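Local coordinates for 3-carboxy-cis,cis-muconate cycloisomerase (Acinetobacter calcoaceticus, PDB 1Q5N), which belongs to the fumarase/aspartase (lyase) superfamily of mainly helical enzymes and assembles from four chains packed around a central helical bundle, at residues N300-L305 with P332-L337; E373-A378 with D426-P431. All blocks are in the same frame, centred on the assembly; numbering follows the deposited sequence.

Contact 1 of 2, residues N300-L305 with P332-L337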
ATOM      1  N   ASN A 300      -8.870   6.897   1.216  1.00 26.25           N
ATOM      2  CA  ASN A 300      -7.943   6.461   0.138  1.00 27.44           C
ATOM      3  C   ASN A 300      -6.492   6.539   0.744  1.00 27.63           C
ATOM      4  O   ASN A 300      -5.711   5.581   0.691  1.00 29.04           O
ATOM      5  CB  ASN A 300      -8.066   7.444  -1.067  1.00 26.59           C
ATOM      6  CG  ASN A 300      -6.853   7.413  -2.034  1.00 27.68           C
ATOM      7  OD1 ASN A 300      -7.043   7.248  -3.250  1.00 32.41           O
ATOM      8  ND2 ASN A 300      -5.639   7.613  -1.529  1.00 22.45           N
ATOM      9  N   ARG A 301      -6.176   7.681   1.360  1.00 26.41           N
ATOM     10  CA  ARG A 301      -4.865   7.958   1.900  1.00 27.57           C
ATOM     11  C   ARG A 301      -4.446   7.118   3.158  1.00 28.31           C
ATOM     12  O   ARG A 301      -3.298   6.629   3.250  1.00 25.72           O
ATOM     13  CB  ARG A 301      -4.835   9.470   2.151  1.00 31.56           C
ATOM     14  CG  ARG A 301      -3.476  10.145   2.270  1.00 41.01           C
ATOM     15  CD  ARG A 301      -2.636  10.182   0.961  1.00 47.77           C
ATOM     16  NE  ARG A 301      -1.250  10.643   1.208  1.00 52.51           N
ATOM     17  CZ  ARG A 301      -0.927  11.717   1.963  1.00 55.78           C
ATOM     18  NH1 ARG A 301      -1.871  12.438   2.569  1.00 53.16           N
ATOM     19  NH2 ARG A 301       0.344  12.129   2.091  1.00 57.51           N
ATOM     20  N   VAL A 302      -5.376   6.917   4.105  1.00 25.45           N
ATOM     21  CA  VAL A 302      -5.051   6.176   5.308  1.00 23.43           C
ATOM     22  C   VAL A 302      -4.637   4.734   5.006  1.00 23.91           C
ATOM     23  O   VAL A 302      -3.645   4.260   5.584  1.00 25.63           O
ATOM     24  CB  VAL A 302      -6.202   6.304   6.391  1.00 22.42           C
ATOM     25  CG1 VAL A 302      -5.946   5.370   7.564  1.00 20.11           C
ATOM     26  CG2 VAL A 302      -6.164   7.734   6.958  1.00 23.39           C
ATOM     27  N   PRO A 303      -5.362   4.012   4.114  1.00 24.11           N
ATOM     28  CA  PRO A 303      -4.939   2.628   3.805  1.00 24.42           C
ATOM     29  C   PRO A 303      -3.514   2.596   3.243  1.00 25.69           C
ATOM     30  O   PRO A 303      -2.735   1.650   3.549  1.00 24.69           O
ATOM     31  CB  PRO A 303      -5.954   2.162   2.760  1.00 25.05           C
ATOM     32  CG  PRO A 303      -7.258   2.883   3.239  1.00 25.62           C
ATOM     33  CD  PRO A 303      -6.686   4.301   3.521  1.00 22.44           C
ATOM     34  N   ALA A 304      -3.167   3.603   2.420  1.00 24.78           N
ATOM     35  CA  ALA A 304      -1.803   3.679   1.862  1.00 26.89           C
ATOM     36  C   ALA A 304      -0.811   3.947   2.994  1.00 27.89           C
ATOM     37  O   ALA A 304       0.215   3.322   3.042  1.00 29.20           O
ATOM     38  CB  ALA A 304      -1.692   4.795   0.793  1.00 25.77           C
ATOM     39  N   LEU A 305      -1.118   4.879   3.905  1.00 28.93           N
ATOM     40  CA  LEU A 305      -0.214   5.155   5.021  1.00 29.63           C
ATOM     41  C   LEU A 305      -0.048   3.904   5.940  1.00 31.17           C
ATOM     42  O   LEU A 305       1.034   3.732   6.576  1.00 30.51           O
ATOM     43  CB  LEU A 305      -0.714   6.346   5.835  1.00 29.10           C
ATOM     44  CG  LEU A 305      -0.675   7.650   5.030  1.00 32.75           C
ATOM     45  CD1 LEU A 305      -1.479   8.695   5.778  1.00 32.12           C
ATOM     46  CD2 LEU A 305       0.772   8.140   4.824  1.00 31.06           C
ATOM     47  N   PRO A 332       1.840  10.979  12.204  1.00 30.12           N
ATOM     48  CA  PRO A 332       1.065  12.226  12.341  1.00 31.14           C
ATOM     49  C   PRO A 332      -0.011  12.380  11.226  1.00 30.95           C
ATOM     50  O   PRO A 332      -1.126  12.847  11.494  1.00 31.57           O
ATOM     51  CB  PRO A 332       2.147  13.347  12.255  1.00 30.01           C
ATOM     52  CG  PRO A 332       3.442  12.625  12.628  1.00 27.83           C
ATOM     53  CD  PRO A 332       3.280  11.254  11.990  1.00 28.83           C
ATOM     54  N   GLU A 333       0.329  12.022   9.986  1.00 30.73           N
ATOM     55  CA  GLU A 333      -0.625  12.176   8.883  1.00 30.82           C
ATOM     56  C   GLU A 333      -1.873  11.325   9.158  1.00 31.10           C
ATOM     57  O   GLU A 333      -2.986  11.798   8.929  1.00 31.27           O
ATOM     58  CB  GLU A 333       0.052  11.794   7.570  1.00 35.74           C
ATOM     59  CG  GLU A 333      -0.703  12.021   6.263  1.00 40.55           C
ATOM     60  CD  GLU A 333      -0.820  13.479   5.866  1.00 45.56           C
ATOM     61  OE1 GLU A 333      -0.030  14.281   6.423  1.00 51.11           O
ATOM     62  OE2 GLU A 333      -1.675  13.845   4.999  1.00 44.47           O
ATOM     63  N   ILE A 334      -1.713  10.097   9.687  1.00 30.02           N
ATOM     64  CA  ILE A 334      -2.860   9.219   9.969  1.00 28.03           C
ATOM     65  C   ILE A 334      -3.780   9.873  11.014  1.00 29.26           C
ATOM     66  O   ILE A 334      -4.989   9.939  10.815  1.00 29.23           O
ATOM     67  CB  ILE A 334      -2.373   7.826  10.446  1.00 28.38           C
ATOM     68  CG1 ILE A 334      -1.518   7.241   9.339  1.00 28.83           C
ATOM     69  CG2 ILE A 334      -3.569   6.909  10.840  1.00 25.01           C
ATOM     70  CD1 ILE A 334      -1.074   5.846   9.521  1.00 28.83           C
ATOM     71  N   PHE A 335      -3.217  10.364  12.121  1.00 28.66           N
ATOM     72  CA  PHE A 335      -4.014  11.074  13.124  1.00 28.30           C
ATOM     73  C   PHE A 335      -4.753  12.299  12.539  1.00 27.89           C
ATOM     74  O   PHE A 335      -5.939  12.530  12.781  1.00 26.24           O
ATOM     75  CB  PHE A 335      -3.111  11.594  14.244  1.00 29.03           C
ATOM     76  CG  PHE A 335      -3.085  10.716  15.455  1.00 28.61           C
ATOM     77  CD1 PHE A 335      -4.193  10.673  16.314  1.00 29.05           C
ATOM     78  CD2 PHE A 335      -1.915   9.982  15.774  1.00 27.90           C
ATOM     79  CE1 PHE A 335      -4.167   9.922  17.491  1.00 30.42           C
ATOM     80  CE2 PHE A 335      -1.852   9.224  16.934  1.00 28.43           C
ATOM     81  CZ  PHE A 335      -2.975   9.193  17.816  1.00 30.90           C
ATOM     82  N   GLN A 336      -4.024  13.112  11.800  1.00 28.11           N
ATOM     83  CA  GLN A 336      -4.612  14.301  11.214  1.00 29.17           C
ATOM     84  C   GLN A 336      -5.747  14.040  10.226  1.00 29.83           C
ATOM     85  O   GLN A 336      -6.734  14.788  10.231  1.00 31.42           O
ATOM     86  CB  GLN A 336      -3.531  15.140  10.546  1.00 29.44           C
ATOM     87  CG  GLN A 336      -2.818  16.030  11.524  1.00 35.05           C
ATOM     88  CD  GLN A 336      -1.634  16.709  10.867  1.00 38.63           C
ATOM     89  OE1 GLN A 336      -0.584  16.100  10.710  1.00 41.49           O
ATOM     90  NE2 GLN A 336      -1.809  17.946  10.448  1.00 37.21           N
ATOM     91  N   LEU A 337      -5.631  12.992   9.395  1.00 30.09           N
ATOM     92  CA  LEU A 337      -6.682  12.646   8.432  1.00 29.04           C
ATOM     93  C   LEU A 337      -7.888  12.044   9.145  1.00 28.91           C
ATOM     94  O   LEU A 337      -9.046  12.298   8.742  1.00 28.39           O
ATOM     95  CB  LEU A 337      -6.169  11.664   7.355  1.00 27.99           C
ATOM     96  CG  LEU A 337      -5.189  12.304   6.366  1.00 30.02           C
ATOM     97  CD1 LEU A 337      -4.376  11.288   5.635  1.00 29.86           C
ATOM     98  CD2 LEU A 337      -5.972  13.146   5.389  1.00 29.93           C
TER
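The guanidinium of Arg301 meets the carboxylate of Glu333 in a salt bridge. OE2 of Glu333 sits at the edge of the guanidinium, 2.8 Å from NH1, and only 24° out of its plane. The two flat groups are not coplanar; their planes stand 64° apart. NH1 meets OE2 from above the carboxylate plane, and the bond is bent. OE2 also bonds Tyr13 OH, so two groups grip one oxygen. Both side chains bend at chi2 and cross at about a right angle.

The rest of the contact is apolar. Leu305 CD1 presses on Glu333 CG at 3.4 Å, and Leu305 CB lies 3.7 Å from Ile334 CG1. Leu337 CD1 lies 3.7 Å from Arg301 CG and touches Leu305 CD1. Val302 CG2 rests against Leu337 CB at 4.0 Å. Ile334 also touches Ala241 and Leu244 of helix 235-261. Leu305 also packs on Arg301 of the second subunit. The axes of segments 300-305 and 332-337 run nearly antiparallel, at 154°, with a closest approach of 9.9 Å. This is side-by-side packing of long helices in the central bundle of the fumarase/aspartase superfamily.

Contact 2 of 2, residues E373-A378 with D426-P431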
ATOM      1  N   GLU A 373     -41.691 -10.755  -3.141  1.00 41.03           N
ATOM      2  CA  GLU A 373     -41.508 -11.828  -2.187  1.00 42.82           C
ATOM      3  C   GLU A 373     -42.429 -11.665  -0.952  1.00 40.99           C
ATOM      4  O   GLU A 373     -42.895 -12.660  -0.417  1.00 40.13           O
ATOM      5  CB  GLU A 373     -40.010 -12.030  -1.886  1.00 44.10           C
ATOM      6  CG  GLU A 373     -39.469 -11.532  -0.621  1.00 51.65           C
ATOM      7  CD  GLU A 373     -38.094 -12.144  -0.355  1.00 54.79           C
ATOM      8  OE1 GLU A 373     -37.340 -12.294  -1.349  1.00 59.93           O
ATOM      9  OE2 GLU A 373     -37.755 -12.452   0.813  1.00 55.43           O
ATOM     10  N   ALA A 374     -42.748 -10.430  -0.574  1.00 39.14           N
ATOM     11  CA  ALA A 374     -43.674 -10.186   0.515  1.00 40.72           C
ATOM     12  C   ALA A 374     -45.059 -10.807   0.102  1.00 41.76           C
ATOM     13  O   ALA A 374     -45.700 -11.500   0.909  1.00 42.90           O
ATOM     14  CB  ALA A 374     -43.819  -8.654   0.763  1.00 38.52           C
ATOM     15  N   VAL A 375     -45.503 -10.584  -1.143  1.00 41.16           N
ATOM     16  CA  VAL A 375     -46.787 -11.149  -1.602  1.00 42.53           C
ATOM     17  C   VAL A 375     -46.763 -12.684  -1.563  1.00 44.28           C
ATOM     18  O   VAL A 375     -47.735 -13.350  -1.206  1.00 43.05           O
ATOM     19  CB  VAL A 375     -47.125 -10.709  -3.055  1.00 42.53           C
ATOM     20  CG1 VAL A 375     -48.424 -11.375  -3.508  1.00 40.02           C
ATOM     21  CG2 VAL A 375     -47.243  -9.185  -3.127  1.00 41.09           C
ATOM     22  N   MET A 376     -45.626 -13.236  -1.937  1.00 46.19           N
ATOM     23  CA  MET A 376     -45.455 -14.657  -1.938  1.00 49.68           C
ATOM     24  C   MET A 376     -45.529 -15.271  -0.510  1.00 49.98           C
ATOM     25  O   MET A 376     -46.098 -16.352  -0.334  1.00 45.80           O
ATOM     26  CB  MET A 376     -44.133 -14.950  -2.612  1.00 53.81           C
ATOM     27  CG  MET A 376     -44.054 -16.307  -3.204  1.00 59.92           C
ATOM     28  SD  MET A 376     -42.557 -16.979  -2.574  1.00 69.47           S
ATOM     29  CE  MET A 376     -43.205 -17.680  -0.966  1.00 66.68           C
ATOM     30  N   MET A 377     -44.955 -14.582   0.490  1.00 50.87           N
ATOM     31  CA  MET A 377     -45.001 -15.043   1.903  1.00 53.10           C
ATOM     32  C   MET A 377     -46.440 -14.992   2.452  1.00 53.32           C
ATOM     33  O   MET A 377     -46.843 -15.873   3.201  1.00 54.01           O
ATOM     34  CB  MET A 377     -44.125 -14.168   2.812  1.00 53.08           C
ATOM     35  CG  MET A 377     -42.648 -14.237   2.537  1.00 56.37           C
ATOM     36  SD  MET A 377     -41.963 -15.837   2.924  1.00 61.41           S
ATOM     37  CE  MET A 377     -41.512 -16.424   1.301  1.00 62.82           C
ATOM     38  N   ALA A 378     -47.189 -13.945   2.104  1.00 53.00           N
ATOM     39  CA  ALA A 378     -48.580 -13.810   2.544  1.00 53.69           C
ATOM     40  C   ALA A 378     -49.454 -14.911   1.957  1.00 55.11           C
ATOM     41  O   ALA A 378     -50.406 -15.338   2.602  1.00 55.87           O
ATOM     42  CB  ALA A 378     -49.135 -12.459   2.132  1.00 51.34           C
ATOM     43  N   ASP A 426     -53.857  -4.118   0.207  1.00 56.54           N
ATOM     44  CA  ASP A 426     -53.148  -2.860   0.350  1.00 57.37           C
ATOM     45  C   ASP A 426     -52.138  -2.947   1.496  1.00 56.50           C
ATOM     46  O   ASP A 426     -51.091  -2.317   1.446  1.00 55.31           O
ATOM     47  CB  ASP A 426     -54.101  -1.672   0.591  1.00 59.50           C
ATOM     48  CG  ASP A 426     -54.974  -1.360  -0.621  1.00 62.64           C
ATOM     49  OD1 ASP A 426     -54.556  -1.627  -1.779  1.00 63.51           O
ATOM     50  OD2 ASP A 426     -56.087  -0.831  -0.413  1.00 65.37           O
ATOM     51  N   GLU A 427     -52.445  -3.735   2.519  1.00 55.79           N
ATOM     52  CA  GLU A 427     -51.535  -3.872   3.650  1.00 56.17           C
ATOM     53  C   GLU A 427     -50.321  -4.710   3.277  1.00 53.25           C
ATOM     54  O   GLU A 427     -49.196  -4.393   3.644  1.00 52.38           O
ATOM     55  CB  GLU A 427     -52.247  -4.489   4.856  1.00 59.70           C
ATOM     56  CG  GLU A 427     -53.227  -3.534   5.535  1.00 67.11           C
ATOM     57  CD  GLU A 427     -52.548  -2.312   6.183  1.00 71.14           C
ATOM     58  OE1 GLU A 427     -52.193  -1.317   5.482  1.00 73.06           O
ATOM     59  OE2 GLU A 427     -52.366  -2.357   7.422  1.00 74.60           O
ATOM     60  N   ILE A 428     -50.560  -5.787   2.553  1.00 50.57           N
ATOM     61  CA  ILE A 428     -49.492  -6.640   2.096  1.00 48.41           C
ATOM     62  C   ILE A 428     -48.498  -5.840   1.211  1.00 45.90           C
ATOM     63  O   ILE A 428     -47.309  -6.056   1.271  1.00 44.09           O
ATOM     64  CB  ILE A 428     -50.101  -7.868   1.379  1.00 49.27           C
ATOM     65  CG1 ILE A 428     -50.465  -8.898   2.456  1.00 49.97           C
ATOM     66  CG2 ILE A 428     -49.113  -8.488   0.382  1.00 48.78           C
ATOM     67  CD1 ILE A 428     -51.681  -9.745   2.104  1.00 52.11           C
ATOM     68  N   PHE A 429     -48.981  -4.870   0.456  1.00 43.91           N
ATOM     69  CA  PHE A 429     -48.104  -4.077  -0.395  1.00 45.15           C
ATOM     70  C   PHE A 429     -47.409  -2.853   0.234  1.00 44.73           C
ATOM     71  O   PHE A 429     -46.697  -2.150  -0.472  1.00 44.80           O
ATOM     72  CB  PHE A 429     -48.847  -3.629  -1.677  1.00 44.79           C
ATOM     73  CG  PHE A 429     -48.771  -4.634  -2.798  1.00 45.87           C
ATOM     74  CD1 PHE A 429     -49.592  -5.762  -2.801  1.00 46.53           C
ATOM     75  CD2 PHE A 429     -47.839  -4.474  -3.834  1.00 45.88           C
ATOM     76  CE1 PHE A 429     -49.481  -6.726  -3.813  1.00 47.22           C
ATOM     77  CE2 PHE A 429     -47.712  -5.422  -4.849  1.00 45.50           C
ATOM     78  CZ  PHE A 429     -48.529  -6.550  -4.845  1.00 46.15           C
ATOM     79  N   LYS A 430     -47.624  -2.588   1.527  1.00 44.56           N
ATOM     80  CA  LYS A 430     -46.969  -1.455   2.182  1.00 45.57           C
ATOM     81  C   LYS A 430     -45.557  -1.861   2.586  1.00 43.52           C
ATOM     82  O   LYS A 430     -45.362  -2.895   3.222  1.00 41.75           O
ATOM     83  CB  LYS A 430     -47.744  -0.998   3.426  1.00 49.35           C
ATOM     84  CG  LYS A 430     -49.185  -0.609   3.119  1.00 54.68           C
ATOM     85  CD  LYS A 430     -49.873   0.295   4.167  1.00 57.73           C
ATOM     86  CE  LYS A 430     -51.213   0.822   3.561  1.00 61.48           C
ATOM     87  NZ  LYS A 430     -51.736   2.128   4.101  1.00 63.88           N
ATOM     88  N   PRO A 431     -44.554  -1.044   2.213  1.00 43.97           N
ATOM     89  CA  PRO A 431     -43.115  -1.267   2.505  1.00 43.23           C
ATOM     90  C   PRO A 431     -42.886  -1.601   3.977  1.00 43.11           C
ATOM     91  O   PRO A 431     -42.092  -2.485   4.297  1.00 42.55           O
ATOM     92  CB  PRO A 431     -42.457   0.055   2.135  1.00 43.58           C
ATOM     93  CG  PRO A 431     -43.372   0.653   1.109  1.00 45.67           C
ATOM     94  CD  PRO A 431     -44.786   0.261   1.559  1.00 42.89           C
TER
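The backbone N of Ala378 bonds to the O of Ala374 at 3.1 Å, one turn back along helix 372-383, and both alanines face Ile428. No hydrogen bond joins the two segments, and the contact is held by apolar side chains. It belongs to the small helical C-terminal region of the chain, which matches the adenylosuccinate lyase C-terminus family. Here the last turn of helix 422-428 and the loop after it lean on helix 372-383.

Ile428 is central to the contact. Its CG1 stands anti to the carbonyl carbon (chi1 -84°), which puts it on the Ala378 side, 3.8 Å from Ala378 CB. CD1 carries on to 3.7 Å from Ala378 CB. The other branch, CG2, turns to Val375 CG2 at 4.0 Å. Phe420 touches both Ala378 and Ile428 and covers this part of the contact. Ala374 is a looser neighbour: its CB is 4.4 Å from Ile428 O.

Past Ile428 the chain leaves the helix. Lys430 N bonds back to Glu427 O at 3.2 Å, which closes a type I beta turn with Ile428 and Phe429 at its middle. Within this turn the ring of Phe429 is brought to Val375. It also touches Leu406, Lys407 and Ile410 of helix 406-410. Val375 itself touches Ile410 and, on helix 385-402, Val392. Met377 of helix 372-383 packs on Trp106 of the third subunit.

The two side chains of Val375 and Phe429 cross obliquely. CG2 of Val375, anti to the carbonyl carbon and beside the backbone N, is the methyl that reaches the ring. It comes in at a slant and lies 3.4 Å from both CE1 and CZ of Phe429.

In the fold
The contacts lie in different parts of an elongated chain. The centre of contact 1 is about 10 Å from the centre of the chain, that of contact 2 about 41 Å. Their centres are about 47 Å apart and their nearest atoms about 34 Å apart, so they do not touch. Along the chain they are in series: 332-337 is passed before 373-378 begins. Contact 1 joins two long helices of the bundle, whereas contact 2 joins helix 372-383 to the end of helix 422-428 and the loop after it. Both lie near subunit interfaces. Pro303 packs on Tyr310 of the third subunit, and Glu373 packs on Ser205 of that same subunit.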